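Local coordinates for protein tannase (Lactobacillus plantarum, PDB 3WA7) that hydrolyses the galloyl ester bonds of tannins, as an esterase of the alpha/beta-hydrolase fold, at residues A202-H207 and I449-D454; W411-G416 and I441-P446. All coordinates share one frame; numbering follows the deposited sequence.

In the fold
Following the chain from the N terminus, the first of these segments, 202-207, takes up the end of strand 199-203, and its partner 449-454 arrives only after 241 intervening residues; contact 1 thus closes a long loop. Within that loop, 411-416 and 441-446 pair across 24 residues that include helix 425-436, so contact 2 is the smaller ring enclosed by the larger, and the two do not cross. Their centres lie about 9 Å apart. Strands 199-203, 410-414 and 440-444 are successive neighbours at one edge of the main sheet, and Ala-202 N to Arg-412 O, at 3.0 Å, is a probable hydrogen bond joining the contacts. Contact 2 builds the sheet edge; contact 1 brings the loop after strand 440-444 back to the C-terminal end of strand 199-203.

Contact 1: A202-H207 and I449-D454; sequences AYCPIH and IPHSGD. With SO4 (sulfate ion), chain C.
Tyr-203 and Gly-453 bring their CA atoms to 5.2 Å, and from there the backbones 203-206 and 451-454 run in roughly opposed directions, 142° apart end to end. The contact rests on packing rather than on polar bonds between the segments. Backbone of 453-454 lies over one face of the Tyr-203 ring: Asp-454 N sits above the ring centre, 3.5 Å from CZ, while Gly-453 CA is 3.6 Å from CG. A CB on Gly-453 would probably clash with Tyr-203 CB. The Asp-454 carboxylate comes back to the CD1-CE1 side of the ring, OD1 3.4 Å from Tyr-203 CE1 and the two planes 62° apart; its oxygens are hydrogen-bonded to Thr-97 and Asn-160, and the tyrosine OH to Asp-456. At the other end, Cys-204 SG, set between its own N and carbonyl carbon (chi1 57°), meets the His-451 ring obliquely, 3.4 Å from CE1. Ile-206 CD1 lies 4.1 Å from His-451 CE1. His-451 holds CG anti to its backbone N, which swings the imidazole toward these two side chains. NE2 makes a weak hydrogen bond to sulfate O2, 2.7 Å away, and also hydrogen-bonds Ser-163 OG, while ND1 hydrogen-bonds Asp-419 OD2, a geometry consistent with a Ser-His-Asp catalytic triad whose serine stands on a nucleophile elbow. In the fold, the contact joins the C-terminal end of strand 199-203 to the loop between strand 440-444 and helix 457-468, with strand 410-414 flanking Tyr-203 and helix 425-436 touching His-207.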
loop_
_atom_site.group_PDB
_atom_site.type_symbol
_atom_site.label_atom_id
_atom_site.label_comp_id
_atom_site.label_asym_id
_atom_site.label_seq_id
_atom_site.Cartn_x
_atom_site.Cartn_y
_atom_site.Cartn_z
ATOM N N ALA A 202 -6.160 0.042 1.269
ATOM C CA ALA A 202 -4.847 0.393 0.755
ATOM C C ALA A 202 -4.837 1.707 0.001
ATOM O O ALA A 202 -5.630 1.915 -0.921
ATOM C CB ALA A 202 -4.329 -0.721 -0.147
ATOM N N TYR A 203 -3.937 2.596 0.405
ATOM C CA TYR A 203 -3.782 3.883 -0.255
ATOM C C TYR A 203 -2.544 3.803 -1.138
ATOM O O TYR A 203 -1.492 3.320 -0.709
ATOM C CB TYR A 203 -3.633 5.006 0.771
ATOM C CG TYR A 203 -4.892 5.236 1.572
ATOM C CD1 TYR A 203 -5.161 4.484 2.714
ATOM C CD2 TYR A 203 -5.839 6.175 1.161
ATOM C CE1 TYR A 203 -6.340 4.662 3.431
ATOM C CE2 TYR A 203 -7.021 6.358 1.868
ATOM C CZ TYR A 203 -7.264 5.598 3.004
ATOM O OH TYR A 203 -8.427 5.790 3.712
ATOM N N CYS A 204 -2.693 4.264 -2.378
ATOM C CA CYS A 204 -1.631 4.257 -3.383
ATOM C C CYS A 204 -0.659 3.090 -3.232
ATOM O O CYS A 204 0.548 3.285 -3.106
ATOM C CB CYS A 204 -0.867 5.592 -3.379
ATOM S SG CYS A 204 -0.102 6.102 -1.809
ATOM N N PRO A 205 -1.177 1.852 -3.258
ATOM C CA PRO A 205 -0.303 0.686 -3.116
ATOM C C PRO A 205 0.740 0.593 -4.224
ATOM O O PRO A 205 0.408 0.436 -5.400
ATOM C CB PRO A 205 -1.280 -0.488 -3.131
ATOM C CG PRO A 205 -2.403 0.020 -4.001
ATOM C CD PRO A 205 -2.572 1.441 -3.500
ATOM N N ILE A 206 2.005 0.709 -3.839
ATOM C CA ILE A 206 3.098 0.625 -4.795
ATOM C C ILE A 206 3.435 -0.857 -4.897
ATOM O O ILE A 206 4.293 -1.363 -4.175
ATOM C CB ILE A 206 4.318 1.426 -4.301
ATOM C CG1 ILE A 206 3.912 2.883 -4.055
ATOM C CG2 ILE A 206 5.441 1.360 -5.329
ATOM C CD1 ILE A 206 3.480 3.632 -5.313
ATOM N N HIS A 207 2.722 -1.543 -5.787
ATOM C CA HIS A 207 2.881 -2.981 -5.982
ATOM C C HIS A 207 3.045 -3.331 -7.462
ATOM O O HIS A 207 3.134 -2.442 -8.308
ATOM C CB HIS A 207 1.655 -3.704 -5.430
ATOM C CG HIS A 207 0.421 -3.511 -6.259
ATOM N ND1 HIS A 207 -0.234 -2.302 -6.355
ATOM C CD2 HIS A 207 -0.244 -4.367 -7.070
ATOM C CE1 HIS A 207 -1.249 -2.421 -7.194
ATOM N NE2 HIS A 207 -1.277 -3.664 -7.641
ATOM N N ILE A 449 -5.440 14.721 -5.280
ATOM C CA ILE A 449 -4.866 14.180 -4.055
ATOM C C ILE A 449 -3.473 13.680 -4.406
ATOM O O ILE A 449 -3.302 12.905 -5.346
ATOM C CB ILE A 449 -5.714 13.019 -3.496
ATOM C CG1 ILE A 449 -7.020 13.568 -2.920
ATOM C CG2 ILE A 449 -4.943 12.278 -2.406
ATOM C CD1 ILE A 449 -6.811 14.515 -1.753
ATOM N N PRO A 450 -2.454 14.143 -3.670
ATOM C CA PRO A 450 -1.072 13.733 -3.919
ATOM C C PRO A 450 -0.789 12.348 -3.362
ATOM O O PRO A 450 -1.699 11.644 -2.923
ATOM C CB PRO A 450 -0.270 14.809 -3.200
ATOM C CG PRO A 450 -1.106 15.037 -1.976
ATOM C CD PRO A 450 -2.521 15.101 -2.551
ATOM N N HIS A 451 0.482 11.965 -3.390
ATOM C CA HIS A 451 0.916 10.681 -2.870
ATOM C C HIS A 451 0.733 10.755 -1.356
ATOM O O HIS A 451 1.516 11.404 -0.661
ATOM C CB HIS A 451 2.388 10.461 -3.226
ATOM C CG HIS A 451 2.905 9.106 -2.864
ATOM N ND1 HIS A 451 2.376 7.944 -3.383
ATOM C CD2 HIS A 451 3.914 8.729 -2.044
ATOM C CE1 HIS A 451 3.039 6.909 -2.899
ATOM N NE2 HIS A 451 3.976 7.357 -2.085
ATOM N N SER A 452 -0.310 10.101 -0.854
ATOM C CA SER A 452 -0.610 10.128 0.574
ATOM C C SER A 452 -1.719 9.139 0.903
ATOM O O SER A 452 -2.188 8.417 0.030
ATOM C CB SER A 452 -1.066 11.530 0.968
ATOM O OG SER A 452 -2.233 11.881 0.241
ATOM N N GLY A 453 -2.139 9.117 2.166
ATOM C CA GLY A 453 -3.205 8.219 2.575
ATOM C C GLY A 453 -3.956 8.727 3.794
ATOM O O GLY A 453 -3.648 9.801 4.310
ATOM N N ASP A 454 -4.950 7.960 4.238
ATOM C CA ASP A 454 -5.745 8.301 5.420
ATOM C C ASP A 454 -6.341 9.712 5.398
ATOM O O ASP A 454 -6.510 10.332 6.449
ATOM C CB ASP A 454 -4.886 8.139 6.681
ATOM C CG ASP A 454 -4.502 6.690 6.954
ATOM O OD1 ASP A 454 -4.503 5.877 6.009
ATOM O OD2 ASP A 454 -4.180 6.367 8.119
HETATM S S SO4 C . 6.962 6.569 0.320
HETATM O O1 SO4 C . 6.836 6.996 1.725
HETATM O O2 SO4 C . 6.141 7.434 -0.538
HETATM O O3 SO4 C . 8.369 6.689 -0.092
HETATM O O4 SO4 C . 6.515 5.171 0.188
#

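Contact 2: W411-G416 and I441-P446; sequences WRIRHG and IDFALP
Asp-442 OD1 is gripped end-on by both terminal nitrogens of Arg-414, NH2 at 2.8 Å on its syn side and NH1 at 2.9 Å on its anti side, in a salt bridge whose guanidinium and carboxylate planes are 23° apart. NH1 turns also to Ile-413 O (2.9 Å), standing above that carbonyl plane, while Ala-444 N reaches the same oxygen nearly along the C=O axis. A bend at chi2 (-69°) folds the arginine so that its guanidinium lies with one face on Ala-444 CB, 3.4 Å from NE, and the other against Arg-412 CZ. A leucine in place of Arg-414 would probably leave Asp-442 OD1 without its two N-H donors and Ile-413 O without one of its two. Strands 411-414 and 441-444 are parallel, 8° apart, joined through helix 425-436 in a beta-alpha-beta unit at the sheet edge; Asp-442 N to Trp-411 O and Ile-413 N to Asp-442 O alternate along them. Toward that helix, in the conformer described, Ile-413 CD1 meets Ile-441 CD1 at 3.6 Å and Ile-413 CB meets Phe-443 CD1 at 3.9 Å. On the opposite sheet face, which helix 457-468 covers, Arg-412 is salt-bridged to Asp-456 and its NE donates to a water (2.7 Å) that in turn donates to Asp-442 OD2.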
loop_
_atom_site.group_PDB
_atom_site.type_symbol
_atom_site.label_atom_id
_atom_site.label_comp_id
_atom_site.label_asym_id
_atom_site.label_seq_id
_atom_site.Cartn_x
_atom_site.Cartn_y
_atom_site.Cartn_z
ATOM N N TRP A 411 -12.334 -5.298 -0.402
ATOM C CA TRP A 411 -11.217 -4.398 -0.686
ATOM C C TRP A 411 -11.612 -2.940 -0.912
ATOM O O TRP A 411 -12.624 -2.652 -1.554
ATOM C CB TRP A 411 -10.472 -4.862 -1.946
ATOM C CG TRP A 411 -9.928 -6.247 -1.875
ATOM C CD1 TRP A 411 -10.644 -7.406 -1.778
ATOM C CD2 TRP A 411 -8.548 -6.627 -1.866
ATOM N NE1 TRP A 411 -9.794 -8.481 -1.703
ATOM C CE2 TRP A 411 -8.502 -8.034 -1.756
ATOM C CE3 TRP A 411 -7.343 -5.916 -1.943
ATOM C CZ2 TRP A 411 -7.295 -8.748 -1.716
ATOM C CZ3 TRP A 411 -6.142 -6.625 -1.904
ATOM C CH2 TRP A 411 -6.131 -8.029 -1.791
ATOM N N ARG A 412 -10.792 -2.027 -0.398
ATOM C CA ARG A 412 -11.001 -0.596 -0.594
ATOM C C ARG A 412 -9.655 -0.029 -1.024
ATOM O O ARG A 412 -8.681 -0.053 -0.265
ATOM C CB ARG A 412 -11.475 0.101 0.683
ATOM C CG ARG A 412 -11.781 1.586 0.458
ATOM C CD ARG A 412 -12.428 2.223 1.682
ATOM N NE ARG A 412 -12.919 3.577 1.421
ATOM C CZ ARG A 412 -12.164 4.672 1.419
ATOM N NH1 ARG A 412 -10.864 4.591 1.665
ATOM N NH2 ARG A 412 -12.714 5.855 1.181
ATOM N N ILE A 413 -9.602 0.467 -2.251
ATOM C CA ILE A 413 -8.371 1.007 -2.803
ATOM C C ILE A 413 -8.524 2.456 -3.237
ATOM O O ILE A 413 -9.531 2.829 -3.841
ATOM C CB ILE A 413 -7.931 0.186 -4.031
ATOM C CG1 ILE A 413 -7.807 -1.293 -3.649
ATOM C CG2 ILE A 413 -6.622 0.736 -4.588
ATOM C CD1 ILE A 413 -7.519 -2.201 -4.823
ATOM N N ARG A 414 -7.515 3.264 -2.921
ATOM C CA ARG A 414 -7.502 4.674 -3.291
ATOM C C ARG A 414 -6.121 5.063 -3.811
ATOM O O ARG A 414 -5.102 4.578 -3.316
ATOM C CB ARG A 414 -7.848 5.559 -2.083
ATOM C CG ARG A 414 -9.296 5.480 -1.614
ATOM C CD ARG A 414 -10.237 6.118 -2.631
ATOM N NE ARG A 414 -11.633 6.118 -2.191
ATOM C CZ ARG A 414 -12.436 5.057 -2.205
ATOM N NH1 ARG A 414 -11.997 3.882 -2.638
ATOM N NH2 ARG A 414 -13.694 5.176 -1.797
ATOM N N HIS A 415 -6.097 5.916 -4.830
ATOM C CA HIS A 415 -4.854 6.426 -5.402
ATOM C C HIS A 415 -5.186 7.830 -5.891
ATOM O O HIS A 415 -6.061 8.000 -6.734
ATOM C CB HIS A 415 -4.373 5.572 -6.584
ATOM C CG HIS A 415 -3.059 6.023 -7.150
ATOM N ND1 HIS A 415 -1.859 5.431 -6.818
ATOM C CD2 HIS A 415 -2.756 7.042 -7.989
ATOM C CE1 HIS A 415 -0.873 6.067 -7.426
ATOM N NE2 HIS A 415 -1.391 7.049 -8.143
ATOM N N GLY A 416 -4.498 8.832 -5.353
ATOM C CA GLY A 416 -4.768 10.209 -5.738
ATOM C C GLY A 416 -4.578 10.528 -7.210
ATOM O O GLY A 416 -3.645 10.039 -7.844
ATOM N N ILE A 441 -14.904 -4.767 -4.226
ATOM C CA ILE A 441 -13.909 -3.719 -4.387
ATOM C C ILE A 441 -14.516 -2.323 -4.481
ATOM O O ILE A 441 -15.390 -2.056 -5.306
ATOM C CB ILE A 441 -13.017 -4.001 -5.641
ATOM C CG1 ILE A 441 -12.139 -2.789 -5.964
ATOM C CG2 ILE A 441 -13.889 -4.390 -6.826
ATOM C CD1 ILE A 441 -11.104 -2.469 -4.896
ATOM N N ASP A 442 -14.060 -1.448 -3.591
ATOM C CA ASP A 442 -14.491 -0.057 -3.547
ATOM C C ASP A 442 -13.242 0.688 -3.995
ATOM O O ASP A 442 -12.230 0.696 -3.289
ATOM C CB ASP A 442 -14.866 0.341 -2.120
ATOM C CG ASP A 442 -15.366 1.763 -2.028
ATOM O OD1 ASP A 442 -14.674 2.668 -2.533
ATOM O OD2 ASP A 442 -16.452 1.981 -1.449
ATOM N N PHE A 443 -13.312 1.310 -5.168
ATOM C CA PHE A 443 -12.155 1.987 -5.744
ATOM C C PHE A 443 -12.428 3.412 -6.200
ATOM O O PHE A 443 -13.531 3.733 -6.642
ATOM C CB PHE A 443 -11.660 1.136 -6.925
ATOM C CG PHE A 443 -10.533 1.749 -7.714
ATOM C CD1 PHE A 443 -9.319 2.056 -7.112
ATOM C CD2 PHE A 443 -10.678 1.977 -9.079
ATOM C CE1 PHE A 443 -8.263 2.578 -7.854
ATOM C CE2 PHE A 443 -9.629 2.499 -9.833
ATOM C CZ PHE A 443 -8.417 2.801 -9.220
ATOM N N ALA A 444 -11.412 4.264 -6.090
ATOM C CA ALA A 444 -11.528 5.655 -6.511
ATOM C C ALA A 444 -10.171 6.323 -6.701
ATOM O O ALA A 444 -9.165 5.922 -6.103
ATOM C CB ALA A 444 -12.360 6.447 -5.497
ATOM N N LEU A 445 -10.161 7.344 -7.553
ATOM C CA LEU A 445 -8.972 8.131 -7.852
ATOM C C LEU A 445 -9.324 9.568 -7.457
ATOM O O LEU A 445 -9.601 10.398 -8.315
ATOM C CB LEU A 445 -8.660 8.093 -9.354
ATOM C CG LEU A 445 -7.322 8.628 -9.849
ATOM C CD1 LEU A 445 -6.244 7.573 -9.639
ATOM C CD2 LEU A 445 -7.435 8.968 -11.325
ATOM N N PRO A 446 -9.319 9.872 -6.147
ATOM C CA PRO A 446 -9.640 11.198 -5.596
ATOM C C PRO A 446 -8.934 12.371 -6.270
ATOM O O PRO A 446 -7.709 12.407 -6.362
ATOM C CB PRO A 446 -9.248 11.061 -4.123
ATOM C CG PRO A 446 -9.506 9.622 -3.848
ATOM C CD PRO A 446 -8.939 8.943 -5.067
HETATM O O HOH W 1 -15.534 3.932 0.776
#